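PDB 2B4W: uncharacterized protein from Leishmania major, which is of unknown function but has a largely beta architecture, probably a propeller related to those of the beta-fructosidase-like glycoside hydrolases. Local coordinates for residues Arg13-Leu19 with Glu288-Asp294; Gln221-Asn226 with Leu259-Phe265; Tyr250-Lys256 with Ser281-His287. All coordinates share one frame; numbering follows the deposited sequence.

Interaction 1 (Arg13-Leu19 with Glu288-Asp294)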
loop_
_atom_site.group_PDB
_atom_site.type_symbol
_atom_site.label_atom_id
_atom_site.label_comp_id
_atom_site.label_asym_id
_atom_site.label_seq_id
_atom_site.Cartn_x
_atom_site.Cartn_y
_atom_site.Cartn_z
ATOM N N ARG A 13 7.038 11.674 -15.611
ATOM C CA ARG A 13 7.505 12.927 -15.015
ATOM C C ARG A 13 7.901 12.701 -13.562
ATOM O O ARG A 13 7.105 12.737 -12.625
ATOM C CB ARG A 13 6.424 13.995 -15.170
ATOM C CG ARG A 13 6.864 15.426 -15.000
ATOM C CD ARG A 13 5.754 16.451 -14.917
ATOM N NE ARG A 13 4.860 16.499 -16.038
ATOM C CZ ARG A 13 3.551 16.363 -16.118
ATOM N NH1 ARG A 13 2.793 16.133 -15.056
ATOM N NH2 ARG A 13 2.965 16.457 -17.309
ATOM N N VAL A 14 9.183 12.414 -13.393
ATOM C CA VAL A 14 9.843 11.995 -12.183
ATOM C C VAL A 14 10.939 12.984 -11.800
ATOM O O VAL A 14 11.786 13.245 -12.640
ATOM C CB VAL A 14 10.506 10.609 -12.344
ATOM C CG1 VAL A 14 10.980 10.047 -11.009
ATOM C CG2 VAL A 14 9.540 9.661 -13.026
ATOM N N TYR A 15 10.905 13.473 -10.569
ATOM C CA TYR A 15 11.806 14.519 -10.126
ATOM C C TYR A 15 12.968 14.002 -9.314
ATOM O O TYR A 15 13.979 14.672 -9.153
ATOM C CB TYR A 15 11.036 15.516 -9.261
ATOM C CG TYR A 15 9.907 16.185 -9.988
ATOM C CD1 TYR A 15 8.695 15.525 -10.143
ATOM C CD2 TYR A 15 10.044 17.458 -10.518
ATOM C CE1 TYR A 15 7.660 16.131 -10.813
ATOM C CE2 TYR A 15 8.999 18.068 -11.185
ATOM C CZ TYR A 15 7.797 17.402 -11.329
ATOM O OH TYR A 15 6.731 17.978 -11.996
ATOM N N GLU A 16 12.800 12.814 -8.755
ATOM C CA GLU A 16 13.776 12.154 -7.901
ATOM C C GLU A 16 13.457 10.652 -7.966
ATOM O O GLU A 16 12.281 10.320 -8.120
ATOM C CB GLU A 16 13.772 12.571 -6.437
ATOM C CG GLU A 16 13.615 14.026 -6.090
ATOM C CD GLU A 16 13.631 14.386 -4.629
ATOM O OE1 GLU A 16 13.906 13.524 -3.762
ATOM O OE2 GLU A 16 13.353 15.572 -4.368
ATOM N N SER A 17 14.477 9.827 -7.842
ATOM C CA SER A 17 14.360 8.374 -8.000
ATOM C C SER A 17 15.483 7.689 -7.239
ATOM O O SER A 17 16.673 7.852 -7.523
ATOM C CB SER A 17 14.343 8.034 -9.489
ATOM O OG SER A 17 14.319 6.653 -9.739
ATOM N N VAL A 18 15.088 6.937 -6.210
ATOM C CA VAL A 18 16.026 6.283 -5.318
ATOM C C VAL A 18 15.473 4.906 -4.917
ATOM O O VAL A 18 14.275 4.661 -5.113
ATOM C CB VAL A 18 16.317 7.034 -4.007
ATOM C CG1 VAL A 18 16.847 8.447 -4.237
ATOM C CG2 VAL A 18 15.054 7.082 -3.149
ATOM N N LEU A 19 16.402 4.122 -4.368
ATOM C CA LEU A 19 16.041 2.868 -3.706
ATOM C C LEU A 19 16.342 3.044 -2.222
ATOM O O LEU A 19 17.383 3.605 -1.869
ATOM C CB LEU A 19 16.761 1.662 -4.292
ATOM C CG LEU A 19 16.324 1.265 -5.711
ATOM C CD1 LEU A 19 17.179 0.104 -6.205
ATOM C CD2 LEU A 19 14.840 0.935 -5.779
ATOM N N GLU A 288 12.634 -1.752 -2.227
ATOM C CA GLU A 288 11.658 -0.692 -1.967
ATOM C C GLU A 288 12.177 0.590 -2.609
ATOM O O GLU A 288 13.320 0.958 -2.369
ATOM C CB GLU A 288 11.404 -0.538 -0.468
ATOM C CG GLU A 288 10.254 0.331 -0.021
ATOM C CD GLU A 288 8.856 -0.076 -0.402
ATOM O OE1 GLU A 288 8.606 -1.276 -0.675
ATOM O OE2 GLU A 288 7.946 0.809 -0.417
ATOM N N GLY A 289 11.332 1.233 -3.417
ATOM C CA GLY A 289 11.764 2.456 -4.050
ATOM C C GLY A 289 10.933 3.656 -3.621
ATOM O O GLY A 289 9.828 3.550 -3.080
ATOM N N ARG A 290 11.493 4.833 -3.880
ATOM C CA ARG A 290 10.819 6.110 -3.746
ATOM C C ARG A 290 11.101 6.979 -4.980
ATOM O O ARG A 290 12.268 7.177 -5.333
ATOM C CB ARG A 290 11.272 6.837 -2.478
ATOM C CG ARG A 290 10.794 8.278 -2.398
ATOM C CD ARG A 290 11.360 9.030 -1.235
ATOM N NE ARG A 290 12.741 9.457 -1.340
ATOM C CZ ARG A 290 13.201 10.448 -2.100
ATOM N NH1 ARG A 290 12.434 11.180 -2.883
ATOM N NH2 ARG A 290 14.500 10.748 -2.110
ATOM N N ILE A 291 10.036 7.482 -5.591
ATOM C CA ILE A 291 10.110 8.467 -6.654
ATOM C C ILE A 291 9.248 9.666 -6.222
ATOM O O ILE A 291 8.231 9.440 -5.554
ATOM C CB ILE A 291 9.633 8.003 -8.044
ATOM C CG1 ILE A 291 8.210 7.467 -8.071
ATOM C CG2 ILE A 291 10.674 7.033 -8.624
ATOM C CD1 ILE A 291 7.627 7.017 -9.406
ATOM N N THR A 292 9.703 10.841 -6.617
ATOM C CA THR A 292 9.008 12.114 -6.373
ATOM C C THR A 292 8.306 12.479 -7.675
ATOM O O THR A 292 8.935 12.550 -8.722
ATOM C CB THR A 292 9.984 13.192 -5.889
ATOM O OG1 THR A 292 10.644 12.746 -4.691
ATOM C CG2 THR A 292 9.256 14.477 -5.539
ATOM N N ILE A 293 7.002 12.677 -7.579
ATOM C CA ILE A 293 6.051 12.865 -8.637
ATOM C C ILE A 293 5.046 13.968 -8.285
ATOM O O ILE A 293 4.942 14.383 -7.138
ATOM C CB ILE A 293 5.317 11.544 -8.911
ATOM C CG1 ILE A 293 4.540 10.972 -7.733
ATOM C CG2 ILE A 293 6.297 10.485 -9.406
ATOM C CD1 ILE A 293 3.443 10.011 -8.137
ATOM N N ASP A 294 4.328 14.460 -9.265
ATOM C CA ASP A 294 3.273 15.438 -9.081
ATOM C C ASP A 294 2.130 14.823 -8.264
ATOM O O ASP A 294 1.911 13.610 -8.333
ATOM C CB ASP A 294 2.716 15.904 -10.419
ATOM C CG ASP A 294 3.786 16.479 -11.327
ATOM O OD1 ASP A 294 4.357 17.529 -10.969
ATOM O OD2 ASP A 294 4.058 15.869 -12.382
HETATM O O HOH W 1 16.555 12.278 -3.134
#
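E16 OE1 is gripped end-on by both terminal nitrogens of R290, at 2.9 Å from NH1 and a longer 3.3 Å from NH2, in a salt bridge between two antiparallel strands. Strand 16-19, near the N terminus, pairs here with strand 288-293, near the C terminus, as in the closure of a beta-propeller blade, which is consistent with the family. The carboxylate and guanidinium planes stand 88° apart: OE1 sits near the guanidinium plane, yet NH1 approaches it from above the carboxylate. The R290 chain runs extended, then bends at chi3 (76°), which swings the guanidinium toward E16. A water donates to OE1 and accepts from NH2, bracing the pair. D69 meets R290 NE and D278 meets NH1, so three acidic groups surround this one cation and probably stabilise its charge.

V18 and R290 form a hydrogen-bonded pair, V18 N to R290 O and R290 N to V18 O both measuring 3.0 Å. On the same face as E16 and R290, V18 CG2 lies 3.8 Å from R290 NE, and T292 CB backs the aliphatic part of E16; T292 OG1 itself bonds to D278. The other face carries S17, whose OG bonds to C249 O while lying against I291 CG2, and L19, whose CD2 rests on CA of G289, a residue with no side chain.

Toward the N-terminal end of the contact, Y15 N bonds to T292 O, and V14 CG1 packs on I291 CB. D294 then ties down both side chains that flank V14, one with each carboxylate oxygen. Y15 OH donates to the syn side of OD1 at 2.6 Å, whereas R13 NH1 points almost straight (179°) at OD2, 3.0 Å away, meeting it from above the carboxylate plane.

Interaction 2 (Gln221-Asn226 with Leu259-Phe265)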
loop_
_atom_site.group_PDB
_atom_site.type_symbol
_atom_site.label_atom_id
_atom_site.label_comp_id
_atom_site.label_asym_id
_atom_site.label_seq_id
_atom_site.Cartn_x
_atom_site.Cartn_y
_atom_site.Cartn_z
ATOM N N GLN A 221 5.865 -11.920 -18.815
ATOM C CA GLN A 221 5.902 -10.849 -17.829
ATOM C C GLN A 221 4.579 -10.622 -17.114
ATOM O O GLN A 221 3.500 -10.435 -17.674
ATOM C CB GLN A 221 6.329 -9.534 -18.502
ATOM C CG GLN A 221 7.088 -8.594 -17.580
ATOM C CD GLN A 221 8.589 -8.813 -17.630
ATOM O OE1 GLN A 221 9.060 -9.893 -17.264
ATOM N NE2 GLN A 221 9.327 -7.803 -18.083
ATOM N N SER A 222 4.650 -10.610 -15.780
ATOM C CA SER A 222 3.492 -10.105 -15.041
ATOM C C SER A 222 3.780 -8.634 -14.716
ATOM O O SER A 222 4.650 -8.352 -13.890
ATOM C CB SER A 222 3.190 -10.919 -13.796
ATOM O OG SER A 222 2.077 -11.782 -14.033
ATOM N N VAL A 223 3.049 -7.770 -15.412
ATOM C CA VAL A 223 3.216 -6.335 -15.361
ATOM C C VAL A 223 2.438 -5.734 -14.186
ATOM O O VAL A 223 1.222 -5.926 -14.179
ATOM C CB VAL A 223 2.715 -5.625 -16.633
ATOM C CG1 VAL A 223 2.749 -4.113 -16.411
ATOM C CG2 VAL A 223 3.525 -5.989 -17.862
ATOM N N TYR A 224 3.146 -5.062 -13.284
ATOM C CA TYR A 224 2.533 -4.341 -12.166
ATOM C C TYR A 224 2.976 -2.880 -12.254
ATOM O O TYR A 224 4.172 -2.559 -12.203
ATOM C CB TYR A 224 2.887 -4.937 -10.808
ATOM C CG TYR A 224 2.172 -6.187 -10.365
ATOM C CD1 TYR A 224 2.170 -7.344 -11.146
ATOM C CD2 TYR A 224 1.494 -6.239 -9.153
ATOM C CE1 TYR A 224 1.513 -8.492 -10.735
ATOM C CE2 TYR A 224 0.834 -7.382 -8.730
ATOM C CZ TYR A 224 0.845 -8.511 -9.530
ATOM O OH TYR A 224 0.192 -9.655 -9.122
ATOM N N VAL A 225 2.011 -1.969 -12.399
ATOM C CA VAL A 225 2.363 -0.555 -12.363
ATOM C C VAL A 225 1.697 0.151 -11.189
ATOM O O VAL A 225 0.736 -0.289 -10.586
ATOM C CB VAL A 225 2.000 0.209 -13.646
ATOM C CG1 VAL A 225 2.306 -0.635 -14.871
ATOM C CG2 VAL A 225 0.540 0.624 -13.607
ATOM N N ASN A 226 2.260 1.309 -10.839
ATOM C CA ASN A 226 1.692 2.068 -9.735
ATOM C C ASN A 226 0.497 2.830 -10.302
ATOM O O ASN A 226 0.642 3.440 -11.367
ATOM C CB ASN A 226 2.689 3.036 -9.142
ATOM C CG ASN A 226 3.954 2.479 -8.561
ATOM O OD1 ASN A 226 5.032 3.030 -8.798
ATOM N ND2 ASN A 226 3.900 1.426 -7.770
ATOM N N LEU A 259 10.519 -12.756 -14.312
ATOM C CA LEU A 259 9.118 -12.559 -14.645
ATOM C C LEU A 259 8.553 -11.251 -14.105
ATOM O O LEU A 259 7.526 -10.749 -14.576
ATOM C CB LEU A 259 8.361 -13.753 -14.071
ATOM C CG LEU A 259 6.877 -13.891 -14.299
ATOM C CD1 LEU A 259 6.523 -15.379 -14.329
ATOM C CD2 LEU A 259 6.037 -13.191 -13.241
ATOM N N LEU A 260 9.214 -10.711 -13.087
ATOM C CA LEU A 260 8.694 -9.529 -12.403
ATOM C C LEU A 260 9.582 -8.333 -12.709
ATOM O O LEU A 260 9.707 -7.444 -11.871
ATOM C CB LEU A 260 8.622 -9.805 -10.907
ATOM C CG LEU A 260 7.540 -10.807 -10.489
ATOM C CD1 LEU A 260 7.695 -11.162 -9.022
ATOM C CD2 LEU A 260 6.152 -10.255 -10.779
ATOM N N ALA A 261 10.165 -8.359 -13.908
ATOM C CA ALA A 261 11.056 -7.306 -14.369
ATOM C C ALA A 261 10.298 -6.037 -14.743
ATOM O O ALA A 261 10.889 -4.976 -14.937
ATOM C CB ALA A 261 11.896 -7.791 -15.549
ATOM N N ASP A 262 8.979 -6.145 -14.830
ATOM C CA ASP A 262 8.150 -4.978 -15.056
ATOM C C ASP A 262 7.062 -4.826 -13.993
ATOM O O ASP A 262 5.953 -4.415 -14.343
ATOM C CB ASP A 262 7.512 -5.048 -16.451
ATOM C CG ASP A 262 7.153 -3.655 -16.944
ATOM O OD1 ASP A 262 7.442 -2.665 -16.227
ATOM O OD2 ASP A 262 6.565 -3.567 -18.041
ATOM N N CYS A 263 7.404 -5.160 -12.760
ATOM C CA CYS A 263 6.544 -5.127 -11.596
ATOM C C CYS A 263 6.890 -4.089 -10.531
ATOM O O CYS A 263 8.003 -4.123 -10.021
ATOM C CB CYS A 263 6.582 -6.501 -10.900
ATOM S SG CYS A 263 5.646 -6.603 -9.344
ATOM N N VAL A 264 5.972 -3.192 -10.155
ATOM C CA VAL A 264 6.101 -2.383 -8.951
ATOM C C VAL A 264 4.780 -2.418 -8.170
ATOM O O VAL A 264 3.713 -2.350 -8.753
ATOM C CB VAL A 264 6.445 -0.902 -9.159
ATOM C CG1 VAL A 264 7.916 -0.723 -9.512
ATOM C CG2 VAL A 264 5.511 -0.325 -10.209
ATOM N N PHE A 265 4.876 -2.525 -6.854
ATOM C CA PHE A 265 3.666 -2.728 -6.049
ATOM C C PHE A 265 3.593 -1.641 -4.992
ATOM O O PHE A 265 4.418 -1.683 -4.070
ATOM C CB PHE A 265 3.810 -4.128 -5.467
ATOM C CG PHE A 265 2.727 -4.600 -4.527
ATOM C CD1 PHE A 265 2.788 -4.274 -3.178
ATOM C CD2 PHE A 265 1.672 -5.365 -4.992
ATOM C CE1 PHE A 265 1.804 -4.709 -2.318
ATOM C CE2 PHE A 265 0.678 -5.803 -4.124
ATOM C CZ PHE A 265 0.739 -5.477 -2.782
HETATM O O HOH W 2 6.023 -1.667 -13.741
HETATM O O HOH W 3 1.972 -0.660 -8.161
#
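Y224 and C263 pack closely where the two segments, running in the same direction, are joined by a single backbone bridge. Y224 N donates to D262 O and V264 N to Y224 O, the latter at 2.8 Å. C263 SG, anti to its own backbone N (chi1 176°), reaches back to 3.5 Å from Y224 CB. It lies obliquely beside the ring, 4.2 Å from the centroid, in a sulfur-aromatic contact. The same ring meets H208 and W189, and Y224 OH bonds to W189 NE1. Further along, V264 CG2 packs against the N226 amide, 3.4 Å from ND2; that nitrogen hydrogen-bonds to S281 OG.

The end at Q221 and L259 is looser. S222 N to L259 O, 3.1 Å, is the backbone bond there, and L259 CD2 touches S222 CB; Q221, exposed and poorly ordered, lies over A261 and D262. D262 sits between the two regimes: its side chain runs alongside V223, with OD2 3.9 Å from V223 CG2 and salt-bridged to K5. The bridge joins strand 223-231 of an antiparallel sheet to the chain leading into strand 264-271 of a mixed one, an arrangement consistent with adjoining blades of a beta-propeller.

Interaction 3 (Tyr250-Lys256 with Ser281-His287)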
loop_
_atom_site.group_PDB
_atom_site.type_symbol
_atom_site.label_atom_id
_atom_site.label_comp_id
_atom_site.label_asym_id
_atom_site.label_seq_id
_atom_site.Cartn_x
_atom_site.Cartn_y
_atom_site.Cartn_z
ATOM N N TYR A 250 12.214 3.927 -11.125
ATOM C CA TYR A 250 13.078 3.634 -10.001
ATOM C C TYR A 250 14.432 3.158 -10.500
ATOM O O TYR A 250 14.505 2.637 -11.608
ATOM C CB TYR A 250 12.448 2.553 -9.098
ATOM C CG TYR A 250 11.058 2.937 -8.631
ATOM C CD1 TYR A 250 9.934 2.738 -9.416
ATOM C CD2 TYR A 250 10.886 3.508 -7.373
ATOM C CE1 TYR A 250 8.657 3.090 -8.989
ATOM C CE2 TYR A 250 9.621 3.861 -6.943
ATOM C CZ TYR A 250 8.520 3.660 -7.737
ATOM O OH TYR A 250 7.270 4.020 -7.262
ATOM N N PRO A 251 15.480 3.317 -9.720
ATOM C CA PRO A 251 16.776 2.825 -10.185
ATOM C C PRO A 251 16.730 1.337 -10.535
ATOM O O PRO A 251 15.903 0.535 -10.102
ATOM C CB PRO A 251 17.703 3.060 -8.995
ATOM C CG PRO A 251 17.051 4.157 -8.215
ATOM C CD PRO A 251 15.575 3.955 -8.407
ATOM N N PRO A 252 17.656 0.970 -11.411
ATOM C CA PRO A 252 17.804 -0.427 -11.809
ATOM C C PRO A 252 18.131 -1.324 -10.622
ATOM O O PRO A 252 18.908 -0.994 -9.726
ATOM C CB PRO A 252 18.997 -0.392 -12.768
ATOM C CG PRO A 252 19.708 0.884 -12.457
ATOM C CD PRO A 252 18.613 1.853 -12.094
ATOM N N CYS A 253 17.496 -2.497 -10.623
ATOM C CA CYS A 253 17.712 -3.522 -9.621
ATOM C C CYS A 253 17.132 -4.843 -10.133
ATOM O O CYS A 253 16.200 -4.851 -10.934
ATOM C CB CYS A 253 17.092 -3.147 -8.277
ATOM S SG CYS A 253 15.369 -2.603 -8.359
ATOM N N GLU A 254 17.695 -5.953 -9.660
ATOM C CA GLU A 254 17.204 -7.277 -10.045
ATOM C C GLU A 254 15.901 -7.680 -9.386
ATOM O O GLU A 254 15.727 -7.679 -8.158
ATOM C CB GLU A 254 18.286 -8.320 -9.709
ATOM C CG GLU A 254 19.636 -7.934 -10.299
ATOM C CD GLU A 254 19.599 -7.919 -11.818
ATOM O OE1 GLU A 254 19.239 -8.977 -12.375
ATOM O OE2 GLU A 254 19.921 -6.878 -12.432
ATOM N N PRO A 255 14.904 -8.079 -10.169
ATOM C CA PRO A 255 13.669 -8.523 -9.503
ATOM C C PRO A 255 13.911 -9.837 -8.759
ATOM O O PRO A 255 15.000 -10.414 -8.789
ATOM C CB PRO A 255 12.683 -8.711 -10.652
ATOM C CG PRO A 255 13.532 -8.899 -11.866
ATOM C CD PRO A 255 14.811 -8.162 -11.624
ATOM N N LYS A 256 12.862 -10.287 -8.079
ATOM C CA LYS A 256 12.939 -11.561 -7.379
ATOM C C LYS A 256 13.204 -12.638 -8.441
ATOM O O LYS A 256 14.070 -13.491 -8.305
ATOM C CB LYS A 256 11.666 -11.892 -6.608
ATOM C CG LYS A 256 11.842 -12.990 -5.567
ATOM C CD LYS A 256 10.614 -13.122 -4.691
ATOM C CE LYS A 256 10.825 -14.101 -3.547
ATOM N NZ LYS A 256 11.730 -13.612 -2.492
ATOM N N SER A 281 7.243 2.441 -3.116
ATOM C CA SER A 281 6.762 1.258 -3.797
ATOM C C SER A 281 7.692 0.067 -3.606
ATOM O O SER A 281 8.901 0.258 -3.501
ATOM C CB SER A 281 6.667 1.509 -5.303
ATOM O OG SER A 281 5.882 0.519 -5.957
ATOM N N GLY A 282 7.069 -1.114 -3.587
ATOM C CA GLY A 282 7.867 -2.329 -3.745
ATOM C C GLY A 282 8.329 -2.347 -5.204
ATOM O O GLY A 282 7.578 -1.925 -6.080
ATOM N N VAL A 283 9.542 -2.818 -5.422
ATOM C CA VAL A 283 10.176 -2.866 -6.730
ATOM C C VAL A 283 10.641 -4.284 -7.063
ATOM O O VAL A 283 11.457 -4.845 -6.327
ATOM C CB VAL A 283 11.360 -1.882 -6.745
ATOM C CG1 VAL A 283 12.116 -2.005 -8.056
ATOM C CG2 VAL A 283 10.882 -0.451 -6.509
ATOM N N GLY A 284 10.144 -4.888 -8.139
ATOM C CA GLY A 284 10.583 -6.222 -8.550
ATOM C C GLY A 284 10.429 -7.322 -7.534
ATOM O O GLY A 284 11.056 -8.382 -7.690
ATOM N N ASP A 285 9.625 -7.137 -6.494
ATOM C CA ASP A 285 9.450 -8.028 -5.363
ATOM C C ASP A 285 10.786 -8.290 -4.668
ATOM O O ASP A 285 10.977 -9.329 -4.031
ATOM C CB ASP A 285 8.789 -9.364 -5.713
ATOM C CG ASP A 285 7.274 -9.305 -5.631
ATOM O OD1 ASP A 285 6.683 -8.201 -5.640
ATOM O OD2 ASP A 285 6.626 -10.367 -5.561
ATOM N N SER A 286 11.702 -7.336 -4.783
ATOM C CA SER A 286 13.000 -7.449 -4.121
ATOM C C SER A 286 13.529 -6.215 -3.413
ATOM O O SER A 286 14.385 -6.343 -2.512
ATOM C CB SER A 286 14.034 -7.829 -5.204
ATOM O OG SER A 286 14.202 -6.798 -6.160
ATOM N N HIS A 287 13.080 -5.021 -3.802
ATOM C CA HIS A 287 13.552 -3.767 -3.226
ATOM C C HIS A 287 12.362 -2.851 -2.911
ATOM O O HIS A 287 11.231 -3.146 -3.290
ATOM C CB HIS A 287 14.510 -3.018 -4.157
ATOM C CG HIS A 287 15.821 -3.670 -4.480
ATOM N ND1 HIS A 287 15.893 -4.838 -5.218
ATOM C CD2 HIS A 287 17.107 -3.355 -4.217
ATOM C CE1 HIS A 287 17.157 -5.211 -5.385
ATOM N NE2 HIS A 287 17.927 -4.324 -4.784
HETATM O O HOH W 4 12.615 -11.270 -2.514
#
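K256 N donates to G284 O at 2.7 Å, so the irregular chain 250-256 is pinned to the tight turn that follows strand 281-283. That turn closes a beta hairpin containing a classic beta bulge: S286 N and H287 N both bond to V283 O. Positive phi at both G284 and D285 (57°) turns the chain back tightly, and P255 CA lies 3.2 Å from G284 O.

The bulge turns the S286 and H287 side chains toward the loop. S286 OG donates to E254 O at 2.7 Å and accepts from H287 ND1 at 2.8 Å, in the plane of the imidazole. This chain of bonds fixes the ring's rotation and sets one face against C253, whose CB lies 3.6 Å from the ring centroid in a CH-pi contact. The C253 sulfur, placed between the backbone N and the carbonyl carbon (chi1 50°), extends over the same ring and presses to 3.3 Å from V283 CG1.

The other branch of V283 serves Y250: CG2 sits over one face of the phenol ring, displaced toward its rim. Y250 OH, bonded to N226 OD1, also touches S281 CB at 3.2 Å. At the far end K256 NZ forms a salt bridge with E50 and a hydrogen bond to K51 O, and the side chain makes a cation-pi contact with W55, while a water bound to NZ donates to D285 O at 3.0 Å.

How the interactions relate
Near the N terminus, segment 13-19 meets 288-294 from the other end of the chain, so interaction 1 closes a loop of some 270 residues that encloses the other two contacts. Interactions 2 and 3 cross: 221-226 pairs with 259-265, and between them lies 250-256, whose partner 281-287 comes later. Strands 264-271, 277-283 and 287-293 are successive neighbours in one sheet, joined by F265 O to G282 N at 2.8 Å and by S281 O to G289 N at 2.6 Å. Interaction 1 adds the N-terminal strand to this sheet, interaction 2 fastens it to the sheet holding 223-231, and interaction 3 drapes the connecting loop over its hairpin.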